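Fibronectin-binding protein BBK32 (Borrelia burgdorferi, PDB 6N1L) binds fibronectin and, through its complement inhibitory domain, probably blocks the classical pathway by binding the protease C1r. Local coordinates at residues N19-I30 / L69-I80. Residues are numbered along the deposited sequence; the frame is centred on the assembly and turned at random.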
ATOM      1  N   ASN A  19      -4.377   2.706 -13.168  1.00 41.56           N
ATOM      2  CA  ASN A  19      -4.533   1.848 -11.999  1.00 39.39           C
ATOM      3  C   ASN A  19      -3.223   1.689 -11.239  1.00 39.81           C
ATOM      4  O   ASN A  19      -3.238   1.583 -10.005  1.00 33.51           O
ATOM      5  CB  ASN A  19      -5.108   0.496 -12.416  1.00 39.59           C
ATOM      6  CG  ASN A  19      -6.600   0.567 -12.696  1.00 42.80           C
ATOM      7  OD1 ASN A  19      -7.422   0.409 -11.791  1.00 41.55           O
ATOM      8  ND2 ASN A  19      -6.960   0.821 -13.955  1.00 39.83           N
ATOM      9  N   VAL A  20      -2.085   1.687 -11.942  1.00 37.02           N
ATOM     10  CA  VAL A  20      -0.799   1.642 -11.253  1.00 35.93           C
ATOM     11  C   VAL A  20      -0.576   2.932 -10.465  1.00 40.22           C
ATOM     12  O   VAL A  20      -0.134   2.905  -9.304  1.00 34.87           O
ATOM     13  CB  VAL A  20       0.334   1.377 -12.260  1.00 36.90           C
ATOM     14  CG1 VAL A  20       1.688   1.532 -11.590  1.00 36.97           C
ATOM     15  CG2 VAL A  20       0.189  -0.028 -12.840  1.00 34.80           C
ATOM     16  N   ASP A  21      -0.904   4.077 -11.068  1.00 37.47           N
ATOM     17  CA  ASP A  21      -0.787   5.346 -10.351  1.00 39.87           C
ATOM     18  C   ASP A  21      -1.653   5.353  -9.104  1.00 36.65           C
ATOM     19  O   ASP A  21      -1.222   5.816  -8.039  1.00 36.50           O
ATOM     20  CB  ASP A  21      -1.182   6.512 -11.259  1.00 44.69           C
ATOM     21  CG  ASP A  21      -0.009   7.086 -12.036  1.00 54.81           C
ATOM     22  OD1 ASP A  21       1.141   6.625 -11.836  1.00 54.41           O
ATOM     23  OD2 ASP A  21      -0.244   8.002 -12.861  1.00 60.71           O
ATOM     24  N   SER A  22      -2.887   4.852  -9.215  1.00 36.68           N
ATOM     25  CA  SER A  22      -3.762   4.774  -8.053  1.00 37.94           C
ATOM     26  C   SER A  22      -3.204   3.827  -7.003  1.00 34.25           C
ATOM     27  O   SER A  22      -3.368   4.061  -5.803  1.00 33.02           O
ATOM     28  CB  SER A  22      -5.158   4.329  -8.470  1.00 39.55           C
ATOM     29  OG  SER A  22      -5.699   5.204  -9.447  1.00 41.59           O
ATOM     30  N   ALA A  23      -2.565   2.738  -7.427  1.00 32.81           N
ATOM     31  CA  ALA A  23      -1.976   1.821  -6.454  1.00 31.26           C
ATOM     32  C   ALA A  23      -0.820   2.486  -5.725  1.00 32.54           C
ATOM     33  O   ALA A  23      -0.658   2.305  -4.504  1.00 30.63           O
ATOM     34  CB  ALA A  23      -1.507   0.539  -7.151  1.00 29.46           C
ATOM     35  N   ILE A  24      -0.024   3.275  -6.448  1.00 31.00           N
ATOM     36  CA  ILE A  24       1.090   3.994  -5.845  1.00 33.74           C
ATOM     37  C   ILE A  24       0.568   4.959  -4.791  1.00 32.30           C
ATOM     38  O   ILE A  24       1.082   5.020  -3.664  1.00 29.56           O
ATOM     39  CB  ILE A  24       1.906   4.727  -6.923  1.00 35.40           C
ATOM     40  CG1 ILE A  24       2.659   3.722  -7.800  1.00 34.91           C
ATOM     41  CG2 ILE A  24       2.898   5.709  -6.288  1.00 35.83           C
ATOM     42  CD1 ILE A  24       3.423   4.373  -8.953  1.00 36.46           C
ATOM     43  N   GLN A  25      -0.471   5.716  -5.149  1.00 31.48           N
ATOM     44  CA  GLN A  25      -1.103   6.633  -4.202  1.00 31.28           C
ATOM     45  C   GLN A  25      -1.615   5.907  -2.963  1.00 30.59           C
ATOM     46  O   GLN A  25      -1.528   6.436  -1.846  1.00 32.92           O
ATOM     47  CB  GLN A  25      -2.262   7.374  -4.885  1.00 33.91           C
ATOM     48  CG  GLN A  25      -1.858   8.261  -6.051  1.00 47.99           C
ATOM     49  CD  GLN A  25      -1.058   9.478  -5.626  1.00 55.89           C
ATOM     50  OE1 GLN A  25       0.133   9.383  -5.311  1.00 55.16           O
ATOM     51  NE2 GLN A  25      -1.713  10.636  -5.609  1.00 63.46           N
ATOM     52  N   THR A  26      -2.208   4.721  -3.148  1.00 28.66           N
ATOM     53  CA  THR A  26      -2.738   3.963  -2.024  1.00 27.86           C
ATOM     54  C   THR A  26      -1.624   3.517  -1.086  1.00 30.88           C
ATOM     55  O   THR A  26      -1.783   3.573   0.138  1.00 28.23           O
ATOM     56  CB  THR A  26      -3.539   2.764  -2.524  1.00 30.44           C
ATOM     57  OG1 THR A  26      -4.545   3.216  -3.453  1.00 33.70           O
ATOM     58  CG2 THR A  26      -4.197   2.024  -1.379  1.00 29.35           C
ATOM     59  N   ILE A  27      -0.505   3.040  -1.637  1.00 28.79           N
ATOM     60  CA  ILE A  27       0.632   2.697  -0.789  1.00 25.30           C
ATOM     61  C   ILE A  27       1.084   3.911   0.007  1.00 28.70           C
ATOM     62  O   ILE A  27       1.360   3.815   1.204  1.00 27.23           O
ATOM     63  CB  ILE A  27       1.780   2.114  -1.629  1.00 26.91           C
ATOM     64  CG1 ILE A  27       1.345   0.750  -2.157  1.00 26.03           C
ATOM     65  CG2 ILE A  27       3.040   2.005  -0.753  1.00 27.86           C
ATOM     66  CD1 ILE A  27       2.354   0.078  -3.120  1.00 26.16           C
ATOM     67  N   THR A  28       1.167   5.075  -0.638  1.00 27.21           N
ATOM     68  CA  THR A  28       1.603   6.264   0.087  1.00 31.08           C
ATOM     69  C   THR A  28       0.631   6.581   1.217  1.00 29.08           C
ATOM     70  O   THR A  28       1.052   6.942   2.324  1.00 26.62           O
ATOM     71  CB  THR A  28       1.745   7.449  -0.874  1.00 32.45           C
ATOM     72  OG1 THR A  28       2.690   7.122  -1.908  1.00 33.63           O
ATOM     73  CG2 THR A  28       2.236   8.685  -0.150  1.00 35.80           C
ATOM     74  N   LYS A  29      -0.669   6.388   0.972  1.00 30.07           N
ATOM     75  CA  LYS A  29      -1.675   6.598   2.013  1.00 32.18           C
ATOM     76  C   LYS A  29      -1.457   5.654   3.193  1.00 30.89           C
ATOM     77  O   LYS A  29      -1.531   6.075   4.360  1.00 28.68           O
ATOM     78  CB  LYS A  29      -3.072   6.408   1.425  1.00 33.58           C
ATOM     79  CG  LYS A  29      -4.206   6.647   2.412  1.00 35.85           C
ATOM     80  CD  LYS A  29      -5.535   6.239   1.786  1.00 39.15           C
ATOM     81  CE  LYS A  29      -6.696   6.479   2.740  1.00 49.49           C
ATOM     82  NZ  LYS A  29      -7.981   5.976   2.170  1.00 54.20           N
ATOM     83  N   ILE A  30      -1.169   4.377   2.910  1.00 27.83           N
ATOM     84  CA  ILE A  30      -0.916   3.415   3.975  1.00 26.14           C
ATOM     85  C   ILE A  30       0.336   3.807   4.756  1.00 25.87           C
ATOM     86  O   ILE A  30       0.355   3.752   5.990  1.00 25.74           O
ATOM     87  CB  ILE A  30      -0.789   1.988   3.411  1.00 25.24           C
ATOM     88  CG1 ILE A  30      -2.114   1.502   2.815  1.00 27.18           C
ATOM     89  CG2 ILE A  30      -0.380   1.029   4.513  1.00 25.54           C
ATOM     90  CD1 ILE A  30      -1.963   0.237   1.903  1.00 29.01           C
ATOM     91  N   LEU A  69      -6.823  -0.348   7.760  1.00 34.45           N
ATOM     92  CA  LEU A  69      -5.663  -0.925   7.083  1.00 36.37           C
ATOM     93  C   LEU A  69      -6.101  -1.981   6.074  1.00 40.82           C
ATOM     94  O   LEU A  69      -5.581  -2.038   4.946  1.00 36.35           O
ATOM     95  CB  LEU A  69      -4.695  -1.519   8.109  1.00 32.71           C
ATOM     96  CG  LEU A  69      -3.479  -2.292   7.571  1.00 33.83           C
ATOM     97  CD1 LEU A  69      -2.623  -1.385   6.698  1.00 34.72           C
ATOM     98  CD2 LEU A  69      -2.633  -2.920   8.677  1.00 34.66           C
ATOM     99  N   GLU A  70      -7.079  -2.807   6.453  1.00 36.03           N
ATOM    100  CA  GLU A  70      -7.523  -3.870   5.550  1.00 41.05           C
ATOM    101  C   GLU A  70      -8.265  -3.292   4.351  1.00 39.69           C
ATOM    102  O   GLU A  70      -8.111  -3.788   3.219  1.00 38.48           O
ATOM    103  CB  GLU A  70      -8.375  -4.883   6.324  1.00 41.23           C
ATOM    104  CG  GLU A  70      -7.582  -6.105   6.790  1.00 49.82           C
ATOM    105  CD  GLU A  70      -8.186  -6.818   7.998  1.00 56.29           C
ATOM    106  OE1 GLU A  70      -9.210  -6.338   8.526  1.00 55.07           O
ATOM    107  OE2 GLU A  70      -7.634  -7.866   8.416  1.00 58.31           O
ATOM    108  N   LYS A  71      -9.046  -2.225   4.570  1.00 35.16           N
ATOM    109  CA  LYS A  71      -9.698  -1.525   3.468  1.00 39.08           C
ATOM    110  C   LYS A  71      -8.676  -0.975   2.486  1.00 39.48           C
ATOM    111  O   LYS A  71      -8.793  -1.177   1.271  1.00 36.07           O
ATOM    112  CB  LYS A  71     -10.570  -0.393   4.004  1.00 39.25           C
ATOM    113  CG  LYS A  71     -11.381   0.332   2.947  1.00 43.56           C
ATOM    114  CD  LYS A  71     -12.214  -0.656   2.140  1.00 54.82           C
ATOM    115  CE  LYS A  71     -13.486  -0.020   1.597  1.00 57.90           C
ATOM    116  NZ  LYS A  71     -13.477   0.045   0.098  1.00 60.23           N
ATOM    117  N   ASN A  72      -7.652  -0.286   2.996  1.00 38.13           N
ATOM    118  CA  ASN A  72      -6.610   0.238   2.121  1.00 34.08           C
ATOM    119  C   ASN A  72      -5.902  -0.884   1.359  1.00 32.24           C
ATOM    120  O   ASN A  72      -5.529  -0.708   0.193  1.00 34.02           O
ATOM    121  CB  ASN A  72      -5.606   1.056   2.933  1.00 31.35           C
ATOM    122  CG  ASN A  72      -6.161   2.406   3.364  1.00 37.82           C
ATOM    123  OD1 ASN A  72      -7.138   2.898   2.801  1.00 41.82           O
ATOM    124  ND2 ASN A  72      -5.532   3.010   4.363  1.00 39.85           N
ATOM    125  N   PHE A  73      -5.701  -2.044   1.993  1.00 30.79           N
ATOM    126  CA  PHE A  73      -5.052  -3.135   1.258  1.00 33.86           C
ATOM    127  C   PHE A  73      -5.986  -3.727   0.208  1.00 39.74           C
ATOM    128  O   PHE A  73      -5.537  -4.122  -0.874  1.00 32.88           O
ATOM    129  CB  PHE A  73      -4.542  -4.221   2.203  1.00 31.78           C
ATOM    130  CG  PHE A  73      -3.066  -4.112   2.480  1.00 31.75           C
ATOM    131  CD1 PHE A  73      -2.602  -3.298   3.501  1.00 35.15           C
ATOM    132  CD2 PHE A  73      -2.139  -4.775   1.689  1.00 30.47           C
ATOM    133  CE1 PHE A  73      -1.230  -3.164   3.740  1.00 32.28           C
ATOM    134  CE2 PHE A  73      -0.783  -4.644   1.917  1.00 31.37           C
ATOM    135  CZ  PHE A  73      -0.321  -3.847   2.952  1.00 36.17           C
ATOM    136  N   LYS A  74      -7.286  -3.788   0.489  1.00 35.64           N
ATOM    137  CA  LYS A  74      -8.199  -4.252  -0.558  1.00 36.08           C
ATOM    138  C   LYS A  74      -8.237  -3.273  -1.719  1.00 36.12           C
ATOM    139  O   LYS A  74      -8.271  -3.693  -2.885  1.00 39.17           O
ATOM    140  CB  LYS A  74      -9.596  -4.497   0.009  1.00 40.83           C
ATOM    141  CG  LYS A  74      -9.708  -5.852   0.712  1.00 48.69           C
ATOM    142  CD  LYS A  74      -8.951  -6.953  -0.060  1.00 48.56           C
ATOM    143  CE  LYS A  74      -9.099  -8.330   0.594  1.00 49.27           C
ATOM    144  NZ  LYS A  74      -8.468  -9.449  -0.196  1.00 50.77           N
ATOM    145  N   THR A  75      -8.213  -1.968  -1.432  1.00 31.87           N
ATOM    146  CA  THR A  75      -8.131  -0.972  -2.494  1.00 33.14           C
ATOM    147  C   THR A  75      -6.862  -1.177  -3.324  1.00 37.17           C
ATOM    148  O   THR A  75      -6.902  -1.179  -4.561  1.00 34.25           O
ATOM    149  CB  THR A  75      -8.155   0.436  -1.906  1.00 37.09           C
ATOM    150  OG1 THR A  75      -9.419   0.685  -1.267  1.00 34.55           O
ATOM    151  CG2 THR A  75      -7.913   1.473  -2.982  1.00 39.74           C
ATOM    152  N   LEU A  76      -5.729  -1.379  -2.644  1.00 30.48           N
ATOM    153  CA  LEU A  76      -4.467  -1.625  -3.347  1.00 29.29           C
ATOM    154  C   LEU A  76      -4.546  -2.880  -4.217  1.00 28.99           C
ATOM    155  O   LEU A  76      -4.160  -2.854  -5.393  1.00 31.24           O
ATOM    156  CB  LEU A  76      -3.327  -1.736  -2.333  1.00 28.73           C
ATOM    157  CG  LEU A  76      -1.948  -2.165  -2.856  1.00 28.70           C
ATOM    158  CD1 LEU A  76      -1.443  -1.206  -3.924  1.00 29.67           C
ATOM    159  CD2 LEU A  76      -0.975  -2.192  -1.684  1.00 28.75           C
ATOM    160  N   LEU A  77      -5.009  -3.996  -3.648  1.00 28.06           N
ATOM    161  CA  LEU A  77      -5.142  -5.230  -4.416  1.00 32.85           C
ATOM    162  C   LEU A  77      -6.029  -5.024  -5.639  1.00 36.73           C
ATOM    163  O   LEU A  77      -5.683  -5.437  -6.758  1.00 31.34           O
ATOM    164  CB  LEU A  77      -5.701  -6.341  -3.530  1.00 33.24           C
ATOM    165  CG  LEU A  77      -5.815  -7.737  -4.139  1.00 33.46           C
ATOM    166  CD1 LEU A  77      -4.464  -8.219  -4.718  1.00 32.44           C
ATOM    167  CD2 LEU A  77      -6.378  -8.736  -3.130  1.00 38.39           C
ATOM    168  N   ASN A  78      -7.183  -4.385  -5.443  1.00 34.09           N
ATOM    169  CA  ASN A  78      -8.108  -4.203  -6.559  1.00 37.76           C
ATOM    170  C   ASN A  78      -7.473  -3.404  -7.692  1.00 36.20           C
ATOM    171  O   ASN A  78      -7.635  -3.756  -8.867  1.00 37.41           O
ATOM    172  CB  ASN A  78      -9.394  -3.531  -6.075  1.00 38.63           C
ATOM    173  CG  ASN A  78     -10.254  -4.459  -5.239  1.00 39.01           C
ATOM    174  OD1 ASN A  78     -10.054  -5.672  -5.237  1.00 44.97           O
ATOM    175  ND2 ASN A  78     -11.239  -3.889  -4.533  1.00 47.65           N
ATOM    176  N   TYR A  79      -6.746  -2.328  -7.368  1.00 33.24           N
ATOM    177  CA  TYR A  79      -6.087  -1.556  -8.416  1.00 34.22           C
ATOM    178  C   TYR A  79      -5.090  -2.423  -9.183  1.00 32.10           C
ATOM    179  O   TYR A  79      -5.013  -2.349 -10.418  1.00 33.49           O
ATOM    180  CB  TYR A  79      -5.384  -0.334  -7.825  1.00 32.58           C
ATOM    181  CG  TYR A  79      -6.290   0.858  -7.557  1.00 35.12           C
ATOM    182  CD1 TYR A  79      -7.220   1.280  -8.507  1.00 36.46           C
ATOM    183  CD2 TYR A  79      -6.216   1.560  -6.357  1.00 34.29           C
ATOM    184  CE1 TYR A  79      -8.048   2.372  -8.265  1.00 40.02           C
ATOM    185  CE2 TYR A  79      -7.036   2.645  -6.106  1.00 36.63           C
ATOM    186  CZ  TYR A  79      -7.948   3.050  -7.062  1.00 38.78           C
ATOM    187  OH  TYR A  79      -8.759   4.130  -6.808  1.00 43.33           O
ATOM    188  N   ILE A  80      -4.325  -3.257  -8.476  1.00 28.88           N
ATOM    189  CA  ILE A  80      -3.342  -4.102  -9.158  1.00 31.42           C
ATOM    190  C   ILE A  80      -4.034  -5.211  -9.945  1.00 31.23           C
ATOM    191  O   ILE A  80      -3.583  -5.592 -11.034  1.00 32.04           O
ATOM    192  CB  ILE A  80      -2.325  -4.673  -8.147  1.00 28.87           C
ATOM    193  CG1 ILE A  80      -1.501  -3.537  -7.537  1.00 30.00           C
ATOM    194  CG2 ILE A  80      -1.391  -5.708  -8.806  1.00 29.54           C
ATOM    195  CD1 ILE A  80      -0.830  -2.664  -8.560  1.00 32.53           C
TER
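Tyr79 lays its ring across helix 19-30, where Ser22 CB sits over the centre of one face in a CH-pi contact, 3.3 Å from the centroid. Asn19 OD1 meets the ring edge at CD1 (3.4 Å), and Thr26 OG1 reaches another part of the edge. With Ala23 these residues form a hole for the Tyr79 knob. The reverse knob is Thr26, which sits among Asn72, Thr75, Leu76 and Tyr79. Its methyl CG2, anti to the backbone N, comes to 3.4 Å from Asn72 O. Its hydroxyl turns back instead and donates to Ser22 O (2.8 Å) from the face of that carbonyl opposite the one Thr26 N uses. Ala23 CB packs on Leu76 CD1 and Ile80 CD1. Two turns beyond Ala23, Ile30 CG1 slides past Asn72 CB (3.5 Å), and its CD1 makes an off-centre CH-pi contact with the Phe73 ring. Lys29, extended beyond CG, brings NZ to Asn72 OD1 in a weak hydrogen bond. Asn19 ND2 is hydrogen-bonded to Gly15 O, and Ser22 OG to Tyr18 O. Helix 93-117 packs on Phe73, Leu76 and Ile80, and helix 122-147 on Ile30. The axes of segments 19-30 and 69-80 come within 8.5 Å and run nearly antiparallel (160°), with the reciprocal knobs-into-holes packing of an antiparallel helical bundle.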